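Cytochrome C (Thioalkalivibrio paradoxus ARh 1, PDB 5N1T) probably works as a small electron-transfer protein, carrying a covalently attached heme c whose iron it ligates on both faces. Local coordinates at residues 33-38 with 97-102; 65-70 with 78-83. All blocks are in the same frame, centred on the assembly; numbering follows the deposited sequence.

Contact 1: 33-38 with 97-102. With HEC (heme c), chain F.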
ATOM      1  N   LEU B  33      35.603   2.330   2.952  1.00 44.99           N
ATOM      2  CA  LEU B  33      34.321   1.693   3.246  1.00 45.58           C
ATOM      3  C   LEU B  33      33.644   2.344   4.423  1.00 48.38           C
ATOM      4  O   LEU B  33      32.420   2.521   4.384  1.00 58.67           O
ATOM      5  CB  LEU B  33      34.468   0.183   3.476  1.00 39.87           C
ATOM      6  CG  LEU B  33      34.922  -0.609   2.252  1.00 40.37           C
ATOM      7  CD1 LEU B  33      35.126  -2.090   2.568  1.00 43.01           C
ATOM      8  CD2 LEU B  33      33.952  -0.423   1.087  1.00 38.28           C
ATOM      9  N   LEU B  34      34.434   2.720   5.437  1.00 47.82           N
ATOM     10  CA  LEU B  34      33.935   3.424   6.630  1.00 44.21           C
ATOM     11  C   LEU B  34      33.357   4.753   6.233  1.00 48.25           C
ATOM     12  O   LEU B  34      32.310   5.152   6.761  1.00 52.84           O
ATOM     13  CB  LEU B  34      35.014   3.618   7.691  1.00 37.70           C
ATOM     14  CG  LEU B  34      35.463   2.367   8.451  1.00 39.56           C
ATOM     15  CD1 LEU B  34      36.748   2.691   9.182  1.00 35.32           C
ATOM     16  CD2 LEU B  34      34.426   1.800   9.424  1.00 36.74           C
ATOM     17  N   ALA B  35      34.013   5.397   5.263  1.00 48.37           N
ATOM     18  CA  ALA B  35      33.658   6.740   4.825  1.00 47.23           C
ATOM     19  C   ALA B  35      32.575   6.768   3.739  1.00 49.24           C
ATOM     20  O   ALA B  35      31.687   7.631   3.772  1.00 48.63           O
ATOM     21  CB  ALA B  35      34.909   7.462   4.356  1.00 49.90           C
ATOM     22  N   GLY B  36      32.641   5.824   2.792  1.00 49.55           N
ATOM     23  CA  GLY B  36      31.731   5.755   1.622  1.00 51.22           C
ATOM     24  C   GLY B  36      30.242   5.983   1.900  1.00 55.72           C
ATOM     25  O   GLY B  36      29.529   6.655   1.109  1.00 47.64           O
ATOM     26  N   ASN B  37      29.796   5.441   3.043  1.00 48.17           N
ATOM     27  CA  ASN B  37      28.417   5.506   3.456  1.00 44.17           C
ATOM     28  C   ASN B  37      27.964   6.925   3.782  1.00 44.38           C
ATOM     29  O   ASN B  37      26.797   7.276   3.591  1.00 45.13           O
ATOM     30  CB  ASN B  37      28.179   4.517   4.601  1.00 45.08           C
ATOM     31  CG  ASN B  37      28.098   3.070   4.110  1.00 45.97           C
ATOM     32  OD1 ASN B  37      27.220   2.723   3.321  1.00 47.86           O
ATOM     33  ND2 ASN B  37      29.004   2.225   4.579  1.00 47.74           N
ATOM     34  N   CYS B  38      28.894   7.755   4.223  1.00 43.81           N
ATOM     35  CA  CYS B  38      28.594   9.165   4.493  1.00 46.71           C
ATOM     36  C   CYS B  38      28.160   9.881   3.244  1.00 46.42           C
ATOM     37  O   CYS B  38      27.340  10.792   3.311  1.00 50.20           O
ATOM     38  CB  CYS B  38      29.811   9.887   5.074  1.00 45.12           C
ATOM     39  SG  CYS B  38      30.585   8.970   6.415  1.00 53.87           S
ATOM     40  N   GLN B  97      39.745  11.613   8.662  1.00 64.76           N
ATOM     41  CA  GLN B  97      40.897  11.690   7.769  1.00 68.86           C
ATOM     42  C   GLN B  97      40.494  11.545   6.298  1.00 69.32           C
ATOM     43  O   GLN B  97      40.626  12.492   5.516  1.00 71.33           O
ATOM     44  CB  GLN B  97      41.911  10.599   8.146  1.00 73.46           C
ATOM     45  CG  GLN B  97      43.315  10.819   7.602  1.00 84.34           C
ATOM     46  CD  GLN B  97      44.082   9.520   7.413  1.00 89.14           C
ATOM     47  OE1 GLN B  97      44.567   9.228   6.318  1.00 93.78           O
ATOM     48  NE2 GLN B  97      44.194   8.734   8.477  1.00 90.83           N
ATOM     49  N   HIS B  98      39.978  10.365   5.954  1.00 62.77           N
ATOM     50  CA  HIS B  98      39.610  10.016   4.589  1.00 59.92           C
ATOM     51  C   HIS B  98      38.695  11.030   3.863  1.00 57.79           C
ATOM     52  O   HIS B  98      38.924  11.326   2.681  1.00 57.93           O
ATOM     53  CB  HIS B  98      39.029   8.598   4.559  1.00 61.74           C
ATOM     54  CG  HIS B  98      38.849   8.048   3.183  1.00 59.96           C
ATOM     55  ND1 HIS B  98      39.699   7.098   2.648  1.00 59.45           N
ATOM     56  CD2 HIS B  98      37.911   8.309   2.232  1.00 57.07           C
ATOM     57  CE1 HIS B  98      39.289   6.804   1.421  1.00 62.41           C
ATOM     58  NE2 HIS B  98      38.211   7.528   1.143  1.00 56.97           N
ATOM     59  N   ILE B  99      37.701  11.587   4.551  1.00 53.37           N
ATOM     60  CA  ILE B  99      36.830  12.577   3.895  1.00 60.11           C
ATOM     61  C   ILE B  99      37.581  13.879   3.574  1.00 65.08           C
ATOM     62  O   ILE B  99      37.526  14.348   2.439  1.00 78.53           O
ATOM     63  CB  ILE B  99      35.475  12.778   4.622  1.00 58.49           C
ATOM     64  CG1 ILE B  99      34.612  11.525   4.442  1.00 59.71           C
ATOM     65  CG2 ILE B  99      34.716  13.976   4.076  1.00 55.13           C
ATOM     66  CD1 ILE B  99      33.605  11.322   5.554  1.00 58.12           C
ATOM     67  N   ALA B 100      38.308  14.420   4.553  1.00 71.13           N
ATOM     68  CA  ALA B 100      39.116  15.636   4.374  1.00 69.27           C
ATOM     69  C   ALA B 100      40.275  15.487   3.352  1.00 74.91           C
ATOM     70  O   ALA B 100      40.493  16.395   2.531  1.00 80.47           O
ATOM     71  CB  ALA B 100      39.637  16.111   5.715  1.00 61.61           C
ATOM     72  N   GLN B 101      40.994  14.356   3.408  1.00 70.76           N
ATOM     73  CA  GLN B 101      42.079  14.020   2.474  1.00 69.95           C
ATOM     74  C   GLN B 101      41.550  14.005   1.026  1.00 76.23           C
ATOM     75  O   GLN B 101      42.191  14.554   0.130  1.00 77.87           O
ATOM     76  CB  GLN B 101      42.761  12.684   2.883  1.00 68.88           C
ATOM     77  CG  GLN B 101      43.993  12.242   2.087  1.00 64.88           C
ATOM     78  N   HIS B 102      40.360  13.421   0.828  1.00 90.79           N
ATOM     79  CA  HIS B 102      39.736  13.209  -0.503  1.00 83.09           C
ATOM     80  C   HIS B 102      38.909  14.404  -0.986  1.00 83.88           C
ATOM     81  O   HIS B 102      38.532  15.303  -0.215  1.00 79.32           O
ATOM     82  CB  HIS B 102      38.878  11.923  -0.504  1.00 79.47           C
ATOM     83  CG  HIS B 102      39.679  10.649  -0.609  1.00 83.32           C
ATOM     84  ND1 HIS B 102      40.690  10.319   0.274  1.00 81.78           N
ATOM     85  CD2 HIS B 102      39.600   9.617  -1.486  1.00 79.97           C
ATOM     86  CE1 HIS B 102      41.216   9.154  -0.068  1.00 82.60           C
ATOM     87  NE2 HIS B 102      40.568   8.704  -1.131  1.00 87.26           N
ATOM     88  OXT HIS B 102      38.604  14.495  -2.179  1.00 79.16           O
TER
HETATM   89 FE   HEC F 901      26.037  13.221   8.521  1.00 39.37          FE
HETATM   90  CHA HEC F 901      25.265  16.339   9.865  1.00 49.23           C
HETATM   91  CHB HEC F 901      29.330  13.826   9.041  1.00 42.66           C
HETATM   92  CHC HEC F 901      26.756   9.884   7.765  1.00 44.34           C
HETATM   93  CHD HEC F 901      22.825  12.793   7.600  1.00 43.32           C
HETATM   94  NA  HEC F 901      27.099  14.817   9.337  1.00 46.07           N
HETATM   95  C1A HEC F 901      26.681  16.001   9.792  1.00 49.63           C
HETATM   96  C2A HEC F 901      27.739  16.939  10.261  1.00 50.23           C
HETATM   97  C3A HEC F 901      28.959  16.165  10.021  1.00 48.94           C
HETATM   98  C4A HEC F 901      28.428  14.902   9.461  1.00 47.92           C
HETATM   99  CMA HEC F 901      30.396  16.498  10.274  1.00 55.28           C
HETATM  100  CAA HEC F 901      27.574  18.334  10.812  1.00 52.26           C
HETATM  101  CBA HEC F 901      27.644  19.189   9.544  1.00 49.93           C
HETATM  102  CGA HEC F 901      27.628  20.696   9.765  1.00 55.23           C
HETATM  103  O1A HEC F 901      27.258  21.186  10.853  1.00 56.28           O
HETATM  104  O2A HEC F 901      27.985  21.435   8.819  1.00 55.61           O
HETATM  105  NB  HEC F 901      27.754  12.040   8.433  1.00 43.90           N
HETATM  106  C1B HEC F 901      29.015  12.470   8.668  1.00 41.10           C
HETATM  107  C2B HEC F 901      30.096  11.481   8.527  1.00 43.28           C
HETATM  108  C3B HEC F 901      29.353  10.276   8.175  1.00 46.12           C
HETATM  109  C4B HEC F 901      27.908  10.724   8.122  1.00 47.04           C
HETATM  110  CMB HEC F 901      31.578  11.618   8.738  1.00 42.19           C
HETATM  111  CAB HEC F 901      30.107   9.011   7.982  1.00 46.56           C
HETATM  112  CBB HEC F 901      29.575   7.676   7.635  1.00 53.98           C
HETATM  113  NC  HEC F 901      24.969  11.587   7.780  1.00 44.61           N
HETATM  114  C1C HEC F 901      25.379  10.330   7.489  1.00 44.63           C
HETATM  115  C2C HEC F 901      24.320   9.424   6.942  1.00 43.34           C
HETATM  116  C3C HEC F 901      23.144  10.331   6.929  1.00 46.74           C
HETATM  117  C4C HEC F 901      23.669  11.607   7.439  1.00 42.73           C
HETATM  118  CMC HEC F 901      24.471   7.985   6.545  1.00 45.72           C
HETATM  119  CAC HEC F 901      21.725  10.196   6.482  1.00 48.95           C
HETATM  120  CBC HEC F 901      21.071   8.955   6.010  1.00 61.15           C
HETATM  121  ND  HEC F 901      24.338  14.370   8.712  1.00 40.75           N
HETATM  122  C1D HEC F 901      23.109  14.036   8.337  1.00 42.34           C
HETATM  123  C2D HEC F 901      22.068  15.047   8.635  1.00 44.49           C
HETATM  124  C3D HEC F 901      22.827  16.115   9.305  1.00 46.95           C
HETATM  125  C4D HEC F 901      24.186  15.563   9.294  1.00 46.18           C
HETATM  126  CMD HEC F 901      20.614  15.031   8.313  1.00 42.75           C
HETATM  127  CAD HEC F 901      22.357  17.408   9.890  1.00 40.84           C
HETATM  128  CBD HEC F 901      22.377  17.112  11.386  1.00 43.64           C
HETATM  129  CGD HEC F 901      21.165  16.374  11.919  1.00 47.96           C
HETATM  130  O1D HEC F 901      20.043  16.928  11.890  1.00 48.97           O
HETATM  131  O2D HEC F 901      21.332  15.231  12.402  1.00 54.56           O
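Ala35 and Cys38, one turn apart on helix 29-42, meet His98 and Ile99 of helix 89-101 through apolar contacts, and no hydrogen bond runs between the two segments. The methyl of Ala35 sits between its two partners: CB lies 3.8 Å from CD2 of the His98 ring, which it approaches obliquely, and 4.1 Å from CG1 of Ile99. Its small size lets the backbones come close, with the CA atoms of Ala35 and Ile99 6.7 Å apart. With its CG1 anti to the carbonyl carbon (chi1 -70°), Ile99 sends CD1 ahead to reach SG of Cys38 at 3.9 Å.

The short helix segments cross at -65° with their axes 9.6 Å apart, the packing of N- and C-terminal helices that is a hallmark of the cytochrome c fold. Here it lies beside the heme-attachment motif, in which Cys38 and Cys41 form the covalent links and His42 is an axial ligand of the iron.

Covalent chemistry joins Cys38 SG to CAB of the heme, while Ile99 CD1 also packs on the heme methyl CMB at 3.8 Å, so that one isoleucine branch bridges thioether and porphyrin rim. Leu34 extends the apolar seam along helix 89-101, against Ile95.

Aromatic groups line the outer end. The His102 imidazole lies roughly parallel to that of His98, whose NE2 stands 3.4 Å above the centre of the His102 ring; Tyr39 packs on both His98 and Ile99. On helix 29-42, Asn37 hydrogen-bonds through OD1 and ND2 to another protein chain.

Contact 2: 65-70 with 78-83. With HEC (heme c), chain F.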
ATOM      1  N   GLU B  65      35.566  15.824  15.620  1.00 63.99           N
ATOM      2  CA  GLU B  65      35.198  16.474  16.869  1.00 66.29           C
ATOM      3  C   GLU B  65      33.684  16.548  16.972  1.00 67.93           C
ATOM      4  O   GLU B  65      33.154  16.475  18.071  1.00 77.01           O
ATOM      5  CB  GLU B  65      35.885  17.846  17.025  1.00 59.56           C
ATOM      6  N   THR B  66      32.994  16.645  15.830  1.00 73.43           N
ATOM      7  CA  THR B  66      31.506  16.700  15.820  1.00 70.56           C
ATOM      8  C   THR B  66      30.791  15.352  15.695  1.00 63.58           C
ATOM      9  O   THR B  66      29.697  15.189  16.233  1.00 61.43           O
ATOM     10  CB  THR B  66      30.915  17.767  14.865  1.00 67.33           C
ATOM     11  OG1 THR B  66      31.508  17.644  13.573  1.00 68.53           O
ATOM     12  CG2 THR B  66      31.174  19.197  15.430  1.00 69.11           C
ATOM     13  N   MET B  67      31.429  14.386  15.030  1.00 57.68           N
ATOM     14  CA  MET B  67      31.015  12.987  15.108  1.00 58.60           C
ATOM     15  C   MET B  67      30.836  12.629  16.571  1.00 59.17           C
ATOM     16  O   MET B  67      29.733  12.276  16.996  1.00 65.33           O
ATOM     17  CB  MET B  67      32.059  12.058  14.492  1.00 59.28           C
ATOM     18  CG  MET B  67      32.137  12.069  12.983  1.00 59.57           C
ATOM     19  SD  MET B  67      30.636  11.400  12.281  1.00 65.40           S
ATOM     20  CE  MET B  67      31.114   9.686  12.093  1.00 58.29           C
ATOM     21  N   LEU B  68      31.917  12.795  17.340  1.00 56.55           N
ATOM     22  CA  LEU B  68      31.943  12.465  18.769  1.00 58.40           C
ATOM     23  C   LEU B  68      30.926  13.286  19.547  1.00 58.45           C
ATOM     24  O   LEU B  68      30.315  12.751  20.492  1.00 59.45           O
ATOM     25  CB  LEU B  68      33.346  12.641  19.369  1.00 54.79           C
ATOM     26  CG  LEU B  68      34.512  11.912  18.693  1.00 56.88           C
ATOM     27  CD1 LEU B  68      35.776  12.747  18.817  1.00 59.14           C
ATOM     28  CD2 LEU B  68      34.747  10.495  19.212  1.00 58.41           C
ATOM     29  N   ALA B  69      30.749  14.559  19.138  1.00 53.29           N
ATOM     30  CA  ALA B  69      29.755  15.479  19.729  1.00 57.30           C
ATOM     31  C   ALA B  69      28.308  14.992  19.536  1.00 61.60           C
ATOM     32  O   ALA B  69      27.466  15.110  20.446  1.00 61.66           O
ATOM     33  CB  ALA B  69      29.918  16.889  19.168  1.00 55.27           C
ATOM     34  N   PHE B  70      28.038  14.449  18.342  1.00 59.17           N
ATOM     35  CA  PHE B  70      26.734  13.886  18.007  1.00 52.43           C
ATOM     36  C   PHE B  70      26.557  12.590  18.780  1.00 52.30           C
ATOM     37  O   PHE B  70      25.494  12.349  19.380  1.00 54.10           O
ATOM     38  CB  PHE B  70      26.642  13.598  16.514  1.00 46.23           C
ATOM     39  CG  PHE B  70      26.313  14.800  15.653  1.00 43.66           C
ATOM     40  CD1 PHE B  70      25.278  15.669  15.980  1.00 44.01           C
ATOM     41  CD2 PHE B  70      27.018  15.024  14.462  1.00 39.40           C
ATOM     42  CE1 PHE B  70      24.963  16.746  15.149  1.00 46.33           C
ATOM     43  CE2 PHE B  70      26.714  16.090  13.632  1.00 41.25           C
ATOM     44  CZ  PHE B  70      25.685  16.961  13.968  1.00 45.12           C
ATOM     45  N   THR B  78      19.110  14.987  14.326  1.00 53.47           N
ATOM     46  CA  THR B  78      17.919  14.238  13.885  1.00 51.23           C
ATOM     47  C   THR B  78      18.263  12.796  13.612  1.00 47.91           C
ATOM     48  O   THR B  78      17.476  11.930  13.916  1.00 56.94           O
ATOM     49  CB  THR B  78      17.214  14.807  12.649  1.00 51.65           C
ATOM     50  OG1 THR B  78      18.181  15.340  11.736  1.00 56.72           O
ATOM     51  CG2 THR B  78      16.268  15.892  13.042  1.00 49.13           C
ATOM     52  N   VAL B  79      19.444  12.545  13.061  1.00 46.51           N
ATOM     53  CA  VAL B  79      19.878  11.187  12.713  1.00 46.35           C
ATOM     54  C   VAL B  79      21.373  10.944  12.944  1.00 48.16           C
ATOM     55  O   VAL B  79      21.816   9.797  12.962  1.00 44.41           O
ATOM     56  CB  VAL B  79      19.512  10.853  11.258  1.00 44.41           C
ATOM     57  CG1 VAL B  79      20.408  11.612  10.265  1.00 40.05           C
ATOM     58  CG2 VAL B  79      19.496   9.350  11.036  1.00 39.68           C
ATOM     59  N   MET B  80      22.143  12.021  13.132  1.00 48.69           N
ATOM     60  CA  MET B  80      23.593  11.868  13.278  1.00 48.21           C
ATOM     61  C   MET B  80      24.094  11.044  14.453  1.00 48.30           C
ATOM     62  O   MET B  80      25.083  10.340  14.303  1.00 54.91           O
ATOM     63  CB  MET B  80      24.350  13.179  13.140  1.00 43.53           C
ATOM     64  CG  MET B  80      24.630  13.564  11.680  1.00 44.75           C
ATOM     65  SD  MET B  80      25.611  12.451  10.618  1.00 41.52           S
ATOM     66  CE  MET B  80      27.011  12.024  11.637  1.00 40.45           C
ATOM     67  N   GLN B  81      23.428  11.117  15.605  1.00 46.91           N
ATOM     68  CA  GLN B  81      23.755  10.209  16.697  1.00 46.95           C
ATOM     69  C   GLN B  81      23.479   8.740  16.335  1.00 50.46           C
ATOM     70  O   GLN B  81      24.287   7.858  16.674  1.00 49.09           O
ATOM     71  CB  GLN B  81      23.014  10.572  17.969  1.00 46.83           C
ATOM     72  CG  GLN B  81      23.419   9.720  19.170  1.00 47.49           C
ATOM     73  CD  GLN B  81      22.704  10.170  20.430  1.00 55.11           C
ATOM     74  OE1 GLN B  81      21.545  10.579  20.380  1.00 60.36           O
ATOM     75  NE2 GLN B  81      23.398  10.125  21.566  1.00 60.99           N
ATOM     76  N   ARG B  82      22.349   8.480  15.659  1.00 46.19           N
ATOM     77  CA  ARG B  82      22.035   7.111  15.275  1.00 45.32           C
ATOM     78  C   ARG B  82      23.181   6.542  14.449  1.00 46.70           C
ATOM     79  O   ARG B  82      23.623   5.408  14.684  1.00 53.56           O
ATOM     80  CB  ARG B  82      20.661   6.998  14.593  1.00 42.98           C
ATOM     81  CG  ARG B  82      19.523   6.904  15.610  1.00 40.28           C
ATOM     82  CD  ARG B  82      18.163   6.860  14.984  1.00 38.54           C
ATOM     83  NE  ARG B  82      17.699   8.179  14.593  1.00 42.69           N
ATOM     84  CZ  ARG B  82      16.700   8.393  13.731  1.00 47.85           C
ATOM     85  NH1 ARG B  82      16.081   7.371  13.140  1.00 47.67           N
ATOM     86  NH2 ARG B  82      16.322   9.625  13.423  1.00 47.40           N
ATOM     87  N   GLN B  83      23.705   7.371  13.550  1.00 45.40           N
ATOM     88  CA  GLN B  83      24.792   6.995  12.669  1.00 45.33           C
ATOM     89  C   GLN B  83      26.132   6.990  13.424  1.00 48.09           C
ATOM     90  O   GLN B  83      26.794   5.944  13.497  1.00 47.88           O
ATOM     91  CB  GLN B  83      24.827   7.926  11.448  1.00 43.66           C
ATOM     92  CG  GLN B  83      23.803   7.627  10.356  1.00 42.88           C
ATOM     93  CD  GLN B  83      24.046   6.274   9.731  1.00 46.76           C
ATOM     94  OE1 GLN B  83      25.115   6.027   9.182  1.00 43.86           O
ATOM     95  NE2 GLN B  83      23.057   5.372   9.833  1.00 50.88           N
TER
HETATM   96 FE   HEC F 901      26.037  13.221   8.521  1.00 39.37          FE
HETATM   97  CHA HEC F 901      25.265  16.339   9.865  1.00 49.23           C
HETATM   98  CHB HEC F 901      29.330  13.826   9.041  1.00 42.66           C
HETATM   99  CHC HEC F 901      26.756   9.884   7.765  1.00 44.34           C
HETATM  100  CHD HEC F 901      22.825  12.793   7.600  1.00 43.32           C
HETATM  101  NA  HEC F 901      27.099  14.817   9.337  1.00 46.07           N
HETATM  102  C1A HEC F 901      26.681  16.001   9.792  1.00 49.63           C
HETATM  103  C2A HEC F 901      27.739  16.939  10.261  1.00 50.23           C
HETATM  104  C3A HEC F 901      28.959  16.165  10.021  1.00 48.94           C
HETATM  105  C4A HEC F 901      28.428  14.902   9.461  1.00 47.92           C
HETATM  106  CMA HEC F 901      30.396  16.498  10.274  1.00 55.28           C
HETATM  107  CAA HEC F 901      27.574  18.334  10.812  1.00 52.26           C
HETATM  108  CBA HEC F 901      27.644  19.189   9.544  1.00 49.93           C
HETATM  109  CGA HEC F 901      27.628  20.696   9.765  1.00 55.23           C
HETATM  110  O1A HEC F 901      27.258  21.186  10.853  1.00 56.28           O
HETATM  111  O2A HEC F 901      27.985  21.435   8.819  1.00 55.61           O
HETATM  112  NB  HEC F 901      27.754  12.040   8.433  1.00 43.90           N
HETATM  113  C1B HEC F 901      29.015  12.470   8.668  1.00 41.10           C
HETATM  114  C2B HEC F 901      30.096  11.481   8.527  1.00 43.28           C
HETATM  115  C3B HEC F 901      29.353  10.276   8.175  1.00 46.12           C
HETATM  116  C4B HEC F 901      27.908  10.724   8.122  1.00 47.04           C
HETATM  117  CMB HEC F 901      31.578  11.618   8.738  1.00 42.19           C
HETATM  118  CAB HEC F 901      30.107   9.011   7.982  1.00 46.56           C
HETATM  119  CBB HEC F 901      29.575   7.676   7.635  1.00 53.98           C
HETATM  120  NC  HEC F 901      24.969  11.587   7.780  1.00 44.61           N
HETATM  121  C1C HEC F 901      25.379  10.330   7.489  1.00 44.63           C
HETATM  122  C2C HEC F 901      24.320   9.424   6.942  1.00 43.34           C
HETATM  123  C3C HEC F 901      23.144  10.331   6.929  1.00 46.74           C
HETATM  124  C4C HEC F 901      23.669  11.607   7.439  1.00 42.73           C
HETATM  125  CMC HEC F 901      24.471   7.985   6.545  1.00 45.72           C
HETATM  126  CAC HEC F 901      21.725  10.196   6.482  1.00 48.95           C
HETATM  127  CBC HEC F 901      21.071   8.955   6.010  1.00 61.15           C
HETATM  128  ND  HEC F 901      24.338  14.370   8.712  1.00 40.75           N
HETATM  129  C1D HEC F 901      23.109  14.036   8.337  1.00 42.34           C
HETATM  130  C2D HEC F 901      22.068  15.047   8.635  1.00 44.49           C
HETATM  131  C3D HEC F 901      22.827  16.115   9.305  1.00 46.95           C
HETATM  132  C4D HEC F 901      24.186  15.563   9.294  1.00 46.18           C
HETATM  133  CMD HEC F 901      20.614  15.031   8.313  1.00 42.75           C
HETATM  134  CAD HEC F 901      22.357  17.408   9.890  1.00 40.84           C
HETATM  135  CBD HEC F 901      22.377  17.112  11.386  1.00 43.64           C
HETATM  136  CGD HEC F 901      21.165  16.374  11.919  1.00 47.96           C
HETATM  137  O1D HEC F 901      20.043  16.928  11.890  1.00 48.97           O
HETATM  138  O2D HEC F 901      21.332  15.231  12.402  1.00 54.56           O
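Heme carboxylate oxygen O2D is gripped by three successive backbone N-H groups: Thr78 N gives a bent bond of 2.9 Å (136°), and Val79 N and Met80 N add weak ones. These N-H groups fasten the chain entering helix 80-84 to the heme rim just before the iron ligand. The other oxygen of this propionate, O1D, takes the hydroxyl of Thr78 in a bond modelled so short that its exact length is doubtful. Within this segment Arg82 NH2 bonds Thr78 O at 2.6 Å, with the carbonyl oxygen near the guanidinium plane; Val79 CG2 lies over one guanidinium face.

Met80 supplies SD to the iron at 2.3 Å. With His42 as the other axial ligand, this completes the His-Met coordination known from class I cytochromes c, and helix 60-72 backs the methionine.

Phe70 does so with its ring. Met80 CB stands over one face, 3.6 Å from the centroid and 15° off the normal, a CH-pi contact, while SD lies obliquely at 5.4 Å in a Met-aromatic contact. The same ring turns its edge to the heme, with C2A in the ring plane, 3.6 Å from Phe70 CE2. Bent at chi2 and chi3, the Met67 chain brings its SD to 3.7 Å from Met80 CE. Gln81, its chain extended beyond CG, lays CG 3.4 Å from Phe70 O and hydrogen-bonds through NE2 to Arg71 O.

Overall arrangement
Contacts 1 and 2 lie on opposite sides of the chain's centre, their own centres about 15 Å apart and their nearest atoms about 6 Å apart, and the heme is what they share. Contact 1 meets it at the thioether, with Cys38 reaching CAB from the face opposite Met80; contact 2 closes the methionine face and holds one propionate. The heme methyl CMB is met from both sides, by Ile99 of 97-102 and by Met67 of 65-70. In the sequence contact 2 is nested within the loop closed by contact 1, so the crossing of helices 29-42 and 89-101 brackets the part of the chain carrying the second axial ligand.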